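Long-range contacts in translation initiation factor eIF2 assembly protein (Schizosaccharomyces pombe, PDB 4ZGP), which acts as an ATP-dependent folding chaperone that binds the gamma subunit of eIF2 and allows it to assemble with the alpha and beta subunits: residues P187-T192 with N212-L217; E193-V198 with D267-S272; E225-D230 with V247-D252. All coordinates share one frame; numbering follows the deposited sequence.

How the contacts relate
Along the chain, the loop 187-192 comes first and runs straight into strand 193-199, so contacts 1 and 2 start side by side. Contact 1 closes first, when the chain has gone through strands 193-199 and 202-208 and reached 212-217. Helix 221-233 and strand 243-250 follow, and contact 3 pairs them in series with contact 1. Contact 2 closes last, at 267-272; it crosses contact 1 and encloses contact 3. Strands 193-199 and 243-250 are neighbours in the five-stranded sheet, where Phe194 N bonds to Val247 O and Ile249 N to Thr192 O. Contacts 1 and 2 both touch ADP, while contact 3 lays a helix on the sheet.

Contact 1: residues P187-T192 with N212-L217; sequences PMHAST and NYYEFL. With ADP (adenosine-5'-diphosphate), chain C.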
loop_
_atom_site.group_PDB
_atom_site.type_symbol
_atom_site.label_atom_id
_atom_site.label_comp_id
_atom_site.label_asym_id
_atom_site.label_seq_id
_atom_site.Cartn_x
_atom_site.Cartn_y
_atom_site.Cartn_z
ATOM N N PRO A 187 7.799 -11.385 8.676
ATOM C CA PRO A 187 8.011 -10.443 9.770
ATOM C C PRO A 187 8.872 -9.286 9.263
ATOM O O PRO A 187 9.907 -9.532 8.654
ATOM C CB PRO A 187 8.732 -11.288 10.821
ATOM C CG PRO A 187 9.469 -12.331 10.010
ATOM C CD PRO A 187 8.573 -12.630 8.833
ATOM N N MET A 188 8.449 -8.047 9.459
ATOM C CA MET A 188 9.283 -6.939 9.003
ATOM C C MET A 188 9.551 -5.954 10.133
ATOM O O MET A 188 8.683 -5.694 10.961
ATOM C CB MET A 188 8.664 -6.231 7.788
ATOM C CG MET A 188 7.255 -5.713 7.952
ATOM S SD MET A 188 6.922 -4.334 6.813
ATOM C CE MET A 188 7.403 -4.983 5.227
ATOM N N HIS A 189 10.773 -5.436 10.179
ATOM C CA HIS A 189 11.149 -4.444 11.180
ATOM C C HIS A 189 10.445 -3.130 10.851
ATOM O O HIS A 189 10.754 -2.507 9.847
ATOM C CB HIS A 189 12.663 -4.250 11.215
ATOM C CG HIS A 189 13.162 -3.562 12.453
ATOM N ND1 HIS A 189 12.348 -3.280 13.532
ATOM C CD2 HIS A 189 14.398 -3.125 12.793
ATOM C CE1 HIS A 189 13.061 -2.694 14.482
ATOM N NE2 HIS A 189 14.306 -2.588 14.058
ATOM N N ALA A 190 9.501 -2.720 11.690
ATOM C CA ALA A 190 8.671 -1.557 11.386
ATOM C C ALA A 190 9.504 -0.302 11.158
ATOM O O ALA A 190 9.113 0.578 10.375
ATOM C CB ALA A 190 7.659 -1.319 12.506
ATOM N N SER A 191 10.652 -0.223 11.835
ATOM C CA SER A 191 11.458 0.994 11.835
ATOM C C SER A 191 12.416 1.083 10.656
ATOM O O SER A 191 13.118 2.075 10.519
ATOM C CB SER A 191 12.259 1.113 13.139
ATOM O OG SER A 191 11.410 1.233 14.272
ATOM N N THR A 192 12.486 0.055 9.816
ATOM C CA THR A 192 13.300 0.204 8.607
ATOM C C THR A 192 12.402 0.220 7.364
ATOM O O THR A 192 12.829 -0.164 6.261
ATOM C CB THR A 192 14.384 -0.880 8.484
ATOM O OG1 THR A 192 13.774 -2.157 8.353
ATOM C CG2 THR A 192 15.294 -0.883 9.733
ATOM N N ASN A 212 8.307 5.137 15.989
ATOM C CA ASN A 212 9.239 4.913 17.082
ATOM C C ASN A 212 10.651 5.284 16.697
ATOM O O ASN A 212 11.127 4.939 15.617
ATOM C CB ASN A 212 9.178 3.462 17.550
ATOM C CG ASN A 212 7.858 3.132 18.213
ATOM O OD1 ASN A 212 7.524 3.691 19.258
ATOM N ND2 ASN A 212 7.090 2.227 17.602
ATOM N N TYR A 213 11.301 6.016 17.587
ATOM C CA TYR A 213 12.692 6.381 17.432
ATOM C C TYR A 213 13.540 5.124 17.270
ATOM O O TYR A 213 13.264 4.104 17.888
ATOM C CB TYR A 213 13.146 7.201 18.633
ATOM C CG TYR A 213 14.632 7.397 18.724
ATOM C CD1 TYR A 213 15.279 8.329 17.922
ATOM C CD2 TYR A 213 15.391 6.657 19.627
ATOM C CE1 TYR A 213 16.650 8.510 18.006
ATOM C CE2 TYR A 213 16.753 6.827 19.717
ATOM C CZ TYR A 213 17.376 7.756 18.914
ATOM O OH TYR A 213 18.733 7.924 19.015
ATOM N N TYR A 214 14.545 5.194 16.406
ATOM C CA TYR A 214 15.412 4.045 16.142
ATOM C C TYR A 214 16.785 4.605 15.805
ATOM O O TYR A 214 17.019 5.083 14.702
ATOM C CB TYR A 214 14.840 3.172 15.012
ATOM C CG TYR A 214 15.580 1.867 14.756
ATOM C CD1 TYR A 214 16.146 1.140 15.803
ATOM C CD2 TYR A 214 15.701 1.358 13.465
ATOM C CE1 TYR A 214 16.821 -0.056 15.566
ATOM C CE2 TYR A 214 16.371 0.171 13.213
ATOM C CZ TYR A 214 16.930 -0.535 14.267
ATOM O OH TYR A 214 17.590 -1.722 14.018
ATOM N N GLU A 215 17.684 4.598 16.784
ATOM C CA GLU A 215 18.969 5.292 16.651
ATOM C C GLU A 215 19.818 4.776 15.483
ATOM O O GLU A 215 20.580 5.537 14.900
ATOM C CB GLU A 215 19.776 5.189 17.949
ATOM C CG GLU A 215 20.285 3.787 18.271
ATOM C CD GLU A 215 19.159 2.808 18.552
ATOM O OE1 GLU A 215 18.065 3.260 18.977
ATOM O OE2 GLU A 215 19.362 1.594 18.336
ATOM N N PHE A 216 19.650 3.504 15.133
ATOM C CA PHE A 216 20.393 2.883 14.026
ATOM C C PHE A 216 20.247 3.647 12.704
ATOM O O PHE A 216 21.134 3.617 11.852
ATOM C CB PHE A 216 19.934 1.431 13.842
ATOM C CG PHE A 216 20.684 0.676 12.767
ATOM C CD1 PHE A 216 21.961 0.165 13.013
ATOM C CD2 PHE A 216 20.108 0.455 11.518
ATOM C CE1 PHE A 216 22.664 -0.546 12.025
ATOM C CE2 PHE A 216 20.804 -0.251 10.514
ATOM C CZ PHE A 216 22.084 -0.749 10.770
ATOM N N LEU A 217 19.116 4.322 12.529
ATOM C CA LEU A 217 18.839 5.013 11.277
ATOM C C LEU A 217 19.772 6.202 11.057
ATOM O O LEU A 217 20.224 6.446 9.943
ATOM C CB LEU A 217 17.380 5.477 11.249
ATOM C CG LEU A 217 16.334 4.384 11.469
ATOM C CD1 LEU A 217 14.933 4.956 11.395
ATOM C CD2 LEU A 217 16.512 3.226 10.451
HETATM P PB ADP C . -0.345 1.135 2.988
HETATM O O1B ADP C . 0.546 1.649 1.868
HETATM O O2B ADP C . -1.827 1.180 2.664
HETATM O O3B ADP C . 0.098 1.681 4.330
HETATM P PA ADP C . 1.274 -1.268 2.947
HETATM O O1A ADP C . 2.359 -0.275 2.610
HETATM O O2A ADP C . 1.002 -2.501 2.101
HETATM O O3A ADP C . -0.129 -0.475 3.074
HETATM O "O5'" ADP C . 1.569 -1.770 4.443
HETATM C "C5'" ADP C . 0.842 -1.292 5.575
HETATM C "C4'" ADP C . 1.609 -1.815 6.777
HETATM O "O4'" ADP C . 1.357 -3.214 6.924
HETATM C "C3'" ADP C . 3.107 -1.668 6.559
HETATM O "O3'" ADP C . 3.618 -0.523 7.250
HETATM C "C2'" ADP C . 3.713 -2.951 7.086
HETATM O "O2'" ADP C . 4.249 -2.766 8.399
HETATM C "C1'" ADP C . 2.569 -3.941 7.157
HETATM N N9 ADP C . 2.761 -4.923 6.061
HETATM C C8 ADP C . 2.485 -4.700 4.757
HETATM N N7 ADP C . 2.774 -5.798 4.007
HETATM C C5 ADP C . 3.245 -6.751 4.843
HETATM C C6 ADP C . 3.721 -8.147 4.701
HETATM N N6 ADP C . 3.743 -8.728 3.474
HETATM N N1 ADP C . 4.125 -8.803 5.822
HETATM C C2 ADP C . 4.083 -8.201 7.032
HETATM N N3 ADP C . 3.660 -6.936 7.235
HETATM C C4 ADP C . 3.233 -6.171 6.195
HETATM O O HOH W 1 12.187 1.114 16.839
#
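Beside the ADP pocket of this ATP-grasp fold, His189 and Ser191 pack against Tyr214, joining the loop that leads from strand 180-184 into strand 193-199 to the segment that precedes helix 221-233. The two rings form an offset edge-to-face pair, their planes turned 71° apart and the centroids of the His189 and Tyr214 rings separated by 4.8 Å. The histidine supplies the edge: its NE2 corner stands over one face of the tyrosine, 3.3 Å from Tyr214 CZ. The side chains come from opposite directions, each with CG anti to the backbone N (chi1 -163° in His189, -174° in Tyr214). On the other face of the tyrosine ring, toward its rim, sits Phe216 CB. Thr192 comes in near the ring plane, with its methyl CG2 3.8 Å from Tyr214 CE2, while the hydroxyl of the same threonine bonds to Ile249 O on strand 243-250. Ser191 CB approaches the ring obliquely and reaches 3.5 Å from Tyr214 CD2.

The loop turns tightly here, 3-10 at 190-191, with Thr192 N bonded back to His189 O. Ser191 OG is hydrogen-bonded to Asp210 OD2, just before the second segment, and also accepts from a water at 2.7 Å; that water makes a second, weak bond to Tyr213 O. At the pocket end of the same loop Met188 bends at chi3, and its SD lies 3.5 Å from O2' of the ADP ribose. Further along the second segment, Leu217 brings both of its methyls to Ser191 O, a buried carbonyl oxygen with no hydrogen-bond partner in the model, and Leu217 CD1 stands 3.5 Å from it.

Contact 2: residues E193-V198 with D267-S272; sequences EFRCFV and DGLLFS. With ADP (adenosine-5'-diphosphate), chain C.
The guanidinium of Arg195 meets Asp267 O at its edge, in plane; ADP O1B lies near that plane too, whereas Leu269 CD1 approaches obliquely. The Phe197 ring has Asp267 O near its plane, and Gly268 O and Phe271 CD2 come in at a slant, the latter 3.8 Å from Phe197 CE1. The two phenylalanine planes meet obliquely, at 73°. Arg195 NH1 donates to Asp267 O at 2.9 Å, on a lone pair in the carbonyl plane, with an N-H...O angle of 158°. A water bridges the same NH1 to Asp267 N. Strand 193-199 belongs to the five-stranded sheet of the ATP-grasp fold, and the facing loop makes an Asx turn, Leu269 N to Asp267 OD1 at 2.8 Å, overlapping a type II' beta turn from Gly268 to Phe271. Arg195 also pairs through NE with Asp246, and its NH2 lies 3.7 Å from ADP O1B. A leucine here would probably leave Asp267 O without this donor and the Asp246 carboxylate without this positive partner, and remove a positive charge from beside the ADP phosphate. Across the chain of Arg195, at about a right angle, Leu269 CD1 rests 3.7 Å from Arg195 CD.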
loop_
_atom_site.group_PDB
_atom_site.type_symbol
_atom_site.label_atom_id
_atom_site.label_comp_id
_atom_site.label_asym_id
_atom_site.label_seq_id
_atom_site.Cartn_x
_atom_site.Cartn_y
_atom_site.Cartn_z
ATOM N N GLU A 193 11.177 0.693 7.567
ATOM C CA GLU A 193 10.301 0.982 6.443
ATOM C C GLU A 193 10.225 2.493 6.248
ATOM O O GLU A 193 10.242 3.262 7.215
ATOM C CB GLU A 193 8.906 0.389 6.645
ATOM C CG GLU A 193 8.303 -0.110 5.341
ATOM C CD GLU A 193 6.798 -0.099 5.320
ATOM O OE1 GLU A 193 6.181 -0.291 6.393
ATOM O OE2 GLU A 193 6.241 0.107 4.224
ATOM N N PHE A 194 10.162 2.914 4.989
ATOM C CA PHE A 194 10.172 4.350 4.691
ATOM C C PHE A 194 9.082 4.703 3.695
ATOM O O PHE A 194 8.675 3.874 2.887
ATOM C CB PHE A 194 11.533 4.792 4.121
ATOM C CG PHE A 194 12.684 4.523 5.038
ATOM C CD1 PHE A 194 13.048 5.457 6.000
ATOM C CD2 PHE A 194 13.373 3.312 4.971
ATOM C CE1 PHE A 194 14.111 5.205 6.885
ATOM C CE2 PHE A 194 14.457 3.058 5.848
ATOM C CZ PHE A 194 14.819 4.004 6.793
ATOM N N ARG A 195 8.652 5.958 3.733
ATOM C CA ARG A 195 7.732 6.472 2.734
ATOM C C ARG A 195 8.466 7.537 1.930
ATOM O O ARG A 195 9.092 8.414 2.509
ATOM C CB ARG A 195 6.485 7.041 3.393
ATOM C CG ARG A 195 5.538 7.706 2.398
ATOM C CD ARG A 195 4.099 7.700 2.893
ATOM N NE ARG A 195 3.518 6.359 2.893
ATOM C CZ ARG A 195 2.259 6.095 3.221
ATOM N NH1 ARG A 195 1.461 7.081 3.608
ATOM N NH2 ARG A 195 1.795 4.837 3.166
ATOM N N CYS A 196 8.376 7.449 0.601
ATOM C CA CYS A 196 9.298 8.142 -0.299
ATOM C C CYS A 196 8.503 8.911 -1.334
ATOM O O CYS A 196 7.640 8.368 -2.031
ATOM C CB CYS A 196 10.246 7.154 -0.982
ATOM S SG CYS A 196 11.043 5.978 0.167
ATOM N N PHE A 197 8.814 10.191 -1.440
ATOM C CA PHE A 197 7.983 11.106 -2.182
ATOM C C PHE A 197 8.712 11.535 -3.442
ATOM O O PHE A 197 9.881 11.922 -3.404
ATOM C CB PHE A 197 7.632 12.315 -1.301
ATOM C CG PHE A 197 6.879 11.948 -0.058
ATOM C CD1 PHE A 197 7.552 11.595 1.103
ATOM C CD2 PHE A 197 5.500 11.977 -0.041
ATOM C CE1 PHE A 197 6.843 11.266 2.255
ATOM C CE2 PHE A 197 4.793 11.647 1.106
ATOM C CZ PHE A 197 5.459 11.296 2.251
ATOM N N VAL A 198 8.011 11.429 -4.562
ATOM C CA VAL A 198 8.598 11.609 -5.863
ATOM C C VAL A 198 7.836 12.688 -6.617
ATOM O O VAL A 198 6.622 12.627 -6.721
ATOM C CB VAL A 198 8.556 10.301 -6.696
ATOM C CG1 VAL A 198 9.120 10.547 -8.077
ATOM C CG2 VAL A 198 9.318 9.183 -5.989
ATOM N N ASP A 267 -1.094 9.590 3.384
ATOM C CA ASP A 267 -0.509 10.186 4.603
ATOM C C ASP A 267 0.920 10.697 4.389
ATOM O O ASP A 267 1.797 9.953 3.951
ATOM C CB ASP A 267 -0.523 9.171 5.754
ATOM C CG ASP A 267 -0.368 9.830 7.120
ATOM O OD1 ASP A 267 0.141 10.973 7.188
ATOM O OD2 ASP A 267 -0.775 9.205 8.134
ATOM N N GLY A 268 1.164 11.977 4.692
ATOM C CA GLY A 268 2.484 12.550 4.493
ATOM C C GLY A 268 3.420 12.219 5.640
ATOM O O GLY A 268 4.633 12.420 5.557
ATOM N N LEU A 269 2.840 11.705 6.722
ATOM C CA LEU A 269 3.594 11.234 7.884
ATOM C C LEU A 269 4.406 12.360 8.527
ATOM O O LEU A 269 3.818 13.227 9.175
ATOM C CB LEU A 269 4.481 10.039 7.496
ATOM C CG LEU A 269 3.674 8.813 7.027
ATOM C CD1 LEU A 269 4.634 7.699 6.583
ATOM C CD2 LEU A 269 2.761 8.282 8.136
ATOM N N LEU A 270 5.729 12.357 8.378
ATOM C CA LEU A 270 6.544 13.415 8.990
ATOM C C LEU A 270 6.616 14.674 8.129
ATOM O O LEU A 270 7.217 15.679 8.536
ATOM C CB LEU A 270 7.957 12.918 9.283
ATOM C CG LEU A 270 7.963 11.758 10.280
ATOM C CD1 LEU A 270 9.396 11.343 10.578
ATOM C CD2 LEU A 270 7.223 12.179 11.553
ATOM N N PHE A 271 6.022 14.614 6.939
ATOM C CA PHE A 271 5.900 15.789 6.068
ATOM C C PHE A 271 4.460 16.269 5.981
ATOM O O PHE A 271 3.524 15.474 6.025
ATOM C CB PHE A 271 6.402 15.488 4.643
ATOM C CG PHE A 271 7.852 15.178 4.579
ATOM C CD1 PHE A 271 8.794 16.193 4.545
ATOM C CD2 PHE A 271 8.290 13.869 4.575
ATOM C CE1 PHE A 271 10.144 15.916 4.509
ATOM C CE2 PHE A 271 9.645 13.583 4.533
ATOM C CZ PHE A 271 10.581 14.609 4.512
ATOM N N SER A 272 4.267 17.577 5.846
ATOM C CA SER A 272 2.942 18.070 5.501
ATOM C C SER A 272 2.832 18.210 3.989
ATOM O O SER A 272 3.831 18.402 3.297
ATOM C CB SER A 272 2.671 19.429 6.146
ATOM O OG SER A 272 3.477 20.404 5.515
HETATM P PB ADP C . -0.345 1.135 2.988
HETATM O O1B ADP C . 0.546 1.649 1.868
HETATM O O2B ADP C . -1.827 1.180 2.664
HETATM O O3B ADP C . 0.098 1.681 4.330
HETATM P PA ADP C . 1.274 -1.268 2.947
HETATM O O1A ADP C . 2.359 -0.275 2.610
HETATM O O2A ADP C . 1.002 -2.501 2.101
HETATM O O3A ADP C . -0.129 -0.475 3.074
HETATM O "O5'" ADP C . 1.569 -1.770 4.443
HETATM C "C5'" ADP C . 0.842 -1.292 5.575
HETATM C "C4'" ADP C . 1.609 -1.815 6.777
HETATM O "O4'" ADP C . 1.357 -3.214 6.924
HETATM C "C3'" ADP C . 3.107 -1.668 6.559
HETATM O "O3'" ADP C . 3.618 -0.523 7.250
HETATM C "C2'" ADP C . 3.713 -2.951 7.086
HETATM O "O2'" ADP C . 4.249 -2.766 8.399
HETATM C "C1'" ADP C . 2.569 -3.941 7.157
HETATM N N9 ADP C . 2.761 -4.923 6.061
HETATM C C8 ADP C . 2.485 -4.700 4.757
HETATM N N7 ADP C . 2.774 -5.798 4.007
HETATM C C5 ADP C . 3.245 -6.751 4.843
HETATM C C6 ADP C . 3.721 -8.147 4.701
HETATM N N6 ADP C . 3.743 -8.728 3.474
HETATM N N1 ADP C . 4.125 -8.803 5.822
HETATM C C2 ADP C . 4.083 -8.201 7.032
HETATM N N3 ADP C . 3.660 -6.936 7.235
HETATM C C4 ADP C . 3.233 -6.171 6.195
HETATM O O HOH W 2 -1.689 6.799 3.651
#

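Contact 3: residues E225-D230 with V247-D252; sequences EKLISD and VYIHKD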
loop_
_atom_site.group_PDB
_atom_site.type_symbol
_atom_site.label_atom_id
_atom_site.label_comp_id
_atom_site.label_asym_id
_atom_site.label_seq_id
_atom_site.Cartn_x
_atom_site.Cartn_y
_atom_site.Cartn_z
ATOM N N GLU A 225 19.498 6.112 1.998
ATOM C CA GLU A 225 19.200 7.029 0.916
ATOM C C GLU A 225 19.642 6.458 -0.424
ATOM O O GLU A 225 18.898 6.522 -1.407
ATOM C CB GLU A 225 19.860 8.393 1.153
ATOM C CG GLU A 225 19.605 9.371 0.014
ATOM C CD GLU A 225 20.321 10.699 0.200
ATOM O OE1 GLU A 225 20.286 11.525 -0.734
ATOM O OE2 GLU A 225 20.915 10.914 1.276
ATOM N N LYS A 226 20.848 5.890 -0.459
ATOM C CA LYS A 226 21.379 5.328 -1.702
ATOM C C LYS A 226 20.526 4.158 -2.173
ATOM O O LYS A 226 20.238 4.044 -3.354
ATOM C CB LYS A 226 22.840 4.878 -1.523
ATOM C CG LYS A 226 23.407 4.099 -2.693
ATOM C CD LYS A 226 23.389 4.901 -3.991
ATOM C CE LYS A 226 24.343 4.309 -5.035
ATOM N NZ LYS A 226 24.232 2.823 -5.145
ATOM N N LEU A 227 20.125 3.291 -1.256
ATOM C CA LEU A 227 19.270 2.158 -1.630
ATOM C C LEU A 227 17.885 2.610 -2.139
ATOM O O LEU A 227 17.336 2.013 -3.067
ATOM C CB LEU A 227 19.096 1.208 -0.457
ATOM C CG LEU A 227 20.361 0.461 -0.038
ATOM C CD1 LEU A 227 20.097 -0.380 1.205
ATOM C CD2 LEU A 227 20.893 -0.395 -1.185
ATOM N N ILE A 228 17.338 3.667 -1.545
ATOM C CA ILE A 228 16.042 4.211 -1.987
ATOM C C ILE A 228 16.173 4.860 -3.363
ATOM O O ILE A 228 15.312 4.675 -4.225
ATOM C CB ILE A 228 15.479 5.224 -0.962
ATOM C CG1 ILE A 228 15.092 4.474 0.326
ATOM C CG2 ILE A 228 14.265 5.968 -1.513
ATOM C CD1 ILE A 228 14.684 5.361 1.517
ATOM N N SER A 229 17.241 5.632 -3.551
ATOM C CA SER A 229 17.564 6.266 -4.833
ATOM C C SER A 229 17.710 5.217 -5.939
ATOM O O SER A 229 17.195 5.361 -7.052
ATOM C CB SER A 229 18.862 7.076 -4.688
ATOM O OG SER A 229 19.125 7.875 -5.820
ATOM N N ASP A 230 18.451 4.165 -5.626
ATOM C CA ASP A 230 18.655 3.079 -6.583
ATOM C C ASP A 230 17.349 2.390 -6.952
ATOM O O ASP A 230 17.128 2.053 -8.119
ATOM C CB ASP A 230 19.630 2.049 -6.024
ATOM C CG ASP A 230 21.076 2.538 -6.027
ATOM O OD1 ASP A 230 21.383 3.553 -6.702
ATOM O OD2 ASP A 230 21.901 1.894 -5.348
ATOM N N VAL A 247 8.874 1.642 1.076
ATOM C CA VAL A 247 9.963 0.685 0.919
ATOM C C VAL A 247 10.330 0.052 2.243
ATOM O O VAL A 247 10.231 0.682 3.277
ATOM C CB VAL A 247 11.215 1.336 0.341
ATOM C CG1 VAL A 247 10.951 1.748 -1.038
ATOM C CG2 VAL A 247 11.645 2.530 1.188
ATOM N N TYR A 248 10.727 -1.213 2.180
ATOM C CA TYR A 248 11.231 -1.919 3.342
ATOM C C TYR A 248 12.692 -2.255 3.060
ATOM O O TYR A 248 13.010 -2.877 2.051
ATOM C CB TYR A 248 10.424 -3.187 3.610
ATOM C CG TYR A 248 10.985 -3.989 4.769
ATOM C CD1 TYR A 248 11.147 -3.413 6.018
ATOM C CD2 TYR A 248 11.323 -5.332 4.609
ATOM C CE1 TYR A 248 11.664 -4.154 7.095
ATOM C CE2 TYR A 248 11.826 -6.087 5.686
ATOM C CZ TYR A 248 11.997 -5.488 6.919
ATOM O OH TYR A 248 12.505 -6.224 7.984
ATOM N N ILE A 249 13.588 -1.820 3.934
ATOM C CA ILE A 249 15.011 -2.027 3.683
ATOM C C ILE A 249 15.550 -2.940 4.757
ATOM O O ILE A 249 15.448 -2.653 5.934
ATOM C CB ILE A 249 15.786 -0.698 3.640
ATOM C CG1 ILE A 249 15.244 0.160 2.492
ATOM C CG2 ILE A 249 17.287 -0.960 3.424
ATOM C CD1 ILE A 249 15.889 1.543 2.347
ATOM N N HIS A 250 16.095 -4.067 4.333
ATOM C CA HIS A 250 16.497 -5.094 5.271
ATOM C C HIS A 250 17.748 -5.763 4.723
ATOM O O HIS A 250 17.769 -6.193 3.577
ATOM C CB HIS A 250 15.368 -6.103 5.473
ATOM C CG HIS A 250 15.694 -7.188 6.449
ATOM N ND1 HIS A 250 15.801 -6.961 7.804
ATOM C CD2 HIS A 250 15.917 -8.512 6.271
ATOM C CE1 HIS A 250 16.085 -8.098 8.418
ATOM N NE2 HIS A 250 16.165 -9.052 7.508
ATOM N N LYS A 251 18.800 -5.816 5.536
ATOM C CA LYS A 251 20.064 -6.421 5.109
ATOM C C LYS A 251 20.528 -5.929 3.742
ATOM O O LYS A 251 20.802 -6.737 2.847
ATOM C CB LYS A 251 19.934 -7.943 5.082
ATOM C CG LYS A 251 19.569 -8.570 6.406
ATOM C CD LYS A 251 19.218 -10.044 6.194
ATOM C CE LYS A 251 19.999 -10.963 7.114
ATOM N NZ LYS A 251 21.454 -10.654 7.208
ATOM N N ASP A 252 20.579 -4.605 3.583
ATOM C CA ASP A 252 21.123 -3.936 2.399
ATOM C C ASP A 252 20.327 -4.208 1.131
ATOM O O ASP A 252 20.847 -4.068 0.024
ATOM C CB ASP A 252 22.589 -4.332 2.171
ATOM C CG ASP A 252 23.522 -3.673 3.157
ATOM O OD1 ASP A 252 23.213 -2.543 3.603
ATOM O OD2 ASP A 252 24.565 -4.283 3.485
#
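Helix 225-230 crosses strand 247-250 with 130° between their N-to-C directions and 10.1 Å between the axes at closest approach, setting Leu227 and Ile228 against Val247 and Ile249. This is helix-on-sheet packing in the ATP-grasp fold: helix 221-233 lies on the face of the five-stranded sheet that also carries Phe194 and Cys196, the face turned away from Arg195 and the nucleotide.

Ile249 takes the middle of the contact, with a branch for each helix residue. Its first torsion sets CG1 anti to the carbonyl carbon, beside the backbone N (chi1 -62°), and CG2 anti to the backbone N, while an extended second torsion (chi2 178°) carries CD1 on toward the helix. The short branch meets the leucine, with Ile249 CG2 3.6 Å from Leu227 CD1, and the two side chains pass at a slant. The long branch meets the isoleucine nearly at a right angle: Ile249 CD1 lies 3.6 Å from Ile228 CG1 and 4.1 Å from Ile228 CD1. Beside Ile249, Val247 CG2 makes a looser contact, 4.1 Å from Ile228 CG1; Val247 is modelled in two conformers, so its share is less certain. Cys196 of strand 193-199 and Leu203 and Phe206 of strand 202-208 pack round Ile228 as well, so this side chain is buried in the layer between helix and sheet.

Toward the strand end the character changes. Lys251 and Asp252 both have positive phi, and the turn they make leads into strand 253-261. Besides Ile249, Leu227 touches the backbone of this turn. Its two methyls divide the work there: Leu227 CD1 lies 3.8 Å from Asp252 C, and Leu227 CD2 lies 3.9 Å from Asp252 O.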